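FtsY (Mycoplasma mycoides, PDB 1ZU4) is a signal recognition particle receptor of the SRP54 family, here its NG domain, which pairs a helical bundle with a P-loop-type GTPase domain. Local coordinates at residues K215-I220 and S226-V231. Residues are numbered along the deposited sequence; the frame is centred on the assembly and turned at random.
Sequences KMNKII and SAPHEV
Pro-228 lies against two side chains one turn apart on helix 206-221, Asn-217 and Ile-220, and is crossed by each at about a right angle. The amide oxygen of Asn-217 does the touching on one side: OD1 sits 3.3 Å from Pro-228 CD and 3.6 Å from Pro-228 CG, a close van der Waals contact with two ring methylenes. Although the first bond of the Asn-217 side chain does not head for the loop, its end does: with CG anti to the carbonyl carbon (chi1 -80°) and chi2 at -14°, OD1 is brought onto the ring. Ile-220 supplies the apolar half. Its CD1 meets the N-CD edge of the same ring, 3.9 Å from Pro-228 N and 4.0 Å from Pro-228 CD, so that both side chains touch CD, while Ile-220 CG1 meets Ala-227 CB at 3.9 Å. With CG1 held between the backbone N and the carbonyl carbon (chi1 73°), the ethyl arm of Ile-220 spans both loop residues. The peptide bond before Pro-228 is cis, which folds the chain sharply between Ala-227 and Pro-228. Ala-227 O also accepts a hydrogen bond from Gln-221 NE2, a second tie between the loop and the end of the helix. Behind the first shell, Ile-220 also packs on Val-180 and Ile-184 of helix 176-189 and on Ile-107, and Asn-217 touches Met-109. The contact packs the last turns of helix 206-221 on the loop into strand 230-236, the second half of the beta-alpha-beta crossover from strand 194-198, which passes strand 106-111 in the P-loop NTPase fold, with helix 176-189 alongside.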
# COMPACT_ATOMS: atom_id res chain seq x y z
N LYS A 215 8.12 21.45 -9.03
CA LYS A 215 9.37 21.47 -9.83
C LYS A 215 9.64 20.14 -10.51
O LYS A 215 9.95 20.08 -11.71
CB LYS A 215 10.59 21.84 -8.99
CG LYS A 215 10.76 23.27 -8.76
CD LYS A 215 12.14 23.57 -8.22
CE LYS A 215 12.11 23.79 -6.72
NZ LYS A 215 13.22 24.73 -6.30
N MET A 216 9.48 19.06 -9.76
CA MET A 216 9.75 17.71 -10.32
C MET A 216 8.80 17.40 -11.48
O MET A 216 9.21 16.93 -12.54
CB MET A 216 9.62 16.66 -9.21
CG MET A 216 10.83 16.67 -8.31
SD MET A 216 10.58 15.53 -6.96
CE MET A 216 11.95 15.87 -5.94
N ASN A 217 7.51 17.60 -11.23
CA ASN A 217 6.47 17.46 -12.21
C ASN A 217 6.78 18.22 -13.50
O ASN A 217 6.64 17.67 -14.60
CB ASN A 217 5.20 18.04 -11.61
CG ASN A 217 4.52 17.08 -10.66
OD1 ASN A 217 4.83 15.87 -10.61
ND2 ASN A 217 3.54 17.61 -9.89
N LYS A 218 7.20 19.46 -13.36
CA LYS A 218 7.55 20.30 -14.50
C LYS A 218 8.72 19.72 -15.29
O LYS A 218 8.71 19.68 -16.50
CB LYS A 218 7.81 21.74 -14.04
CG LYS A 218 6.50 22.56 -13.65
CD LYS A 218 5.45 22.38 -14.80
CE LYS A 218 4.63 23.65 -15.09
NZ LYS A 218 4.01 23.60 -16.46
N ILE A 219 9.71 19.20 -14.58
CA ILE A 219 10.85 18.57 -15.26
C ILE A 219 10.42 17.32 -16.05
O ILE A 219 10.86 17.11 -17.21
CB ILE A 219 11.97 18.16 -14.24
CG1 ILE A 219 12.78 19.40 -13.88
CG2 ILE A 219 12.95 17.18 -14.90
CD1 ILE A 219 13.52 19.33 -12.61
N ILE A 220 9.59 16.48 -15.41
CA ILE A 220 9.27 15.17 -16.00
C ILE A 220 8.22 15.27 -17.11
O ILE A 220 8.33 14.57 -18.13
CB ILE A 220 8.97 14.05 -14.94
CG1 ILE A 220 7.59 14.25 -14.28
CG2 ILE A 220 10.09 13.96 -13.87
CD1 ILE A 220 7.39 13.43 -13.01
N SER A 226 1.89 12.71 -19.36
CA SER A 226 1.00 12.12 -18.34
C SER A 226 1.75 11.70 -17.04
O SER A 226 1.14 11.18 -16.08
CB SER A 226 0.25 10.93 -18.96
OG SER A 226 1.16 10.00 -19.59
N ALA A 227 3.06 11.96 -16.98
CA ALA A 227 3.82 11.68 -15.73
C ALA A 227 3.52 12.73 -14.63
O ALA A 227 3.04 13.83 -14.93
CB ALA A 227 5.30 11.61 -16.02
N PRO A 228 3.67 12.37 -13.33
CA PRO A 228 3.99 11.03 -12.79
C PRO A 228 2.80 10.11 -13.08
O PRO A 228 1.62 10.49 -12.91
CB PRO A 228 4.16 11.25 -11.27
CG PRO A 228 3.41 12.56 -10.99
CD PRO A 228 3.44 13.38 -12.26
N HIS A 229 3.12 8.93 -13.56
CA HIS A 229 2.11 7.90 -13.84
C HIS A 229 1.48 7.29 -12.59
O HIS A 229 0.30 6.90 -12.59
CB HIS A 229 2.75 6.82 -14.72
CG HIS A 229 3.38 7.37 -15.98
ND1 HIS A 229 2.66 8.04 -16.94
CD2 HIS A 229 4.66 7.37 -16.41
CE1 HIS A 229 3.47 8.42 -17.92
NE2 HIS A 229 4.67 7.99 -17.64
N GLU A 230 2.27 7.26 -11.51
CA GLU A 230 1.77 6.97 -10.17
C GLU A 230 2.49 7.85 -9.16
O GLU A 230 3.66 8.19 -9.34
CB GLU A 230 2.02 5.47 -9.81
CG GLU A 230 1.30 4.44 -10.78
CD GLU A 230 -0.19 4.34 -10.54
OE1 GLU A 230 -0.70 4.81 -9.48
OE2 GLU A 230 -0.86 3.76 -11.42
N VAL A 231 1.78 8.16 -8.07
CA VAL A 231 2.30 8.85 -6.91
C VAL A 231 1.87 7.95 -5.75
O VAL A 231 0.68 7.89 -5.39
CB VAL A 231 1.70 10.32 -6.79
CG1 VAL A 231 2.24 11.05 -5.56
CG2 VAL A 231 2.01 11.15 -8.04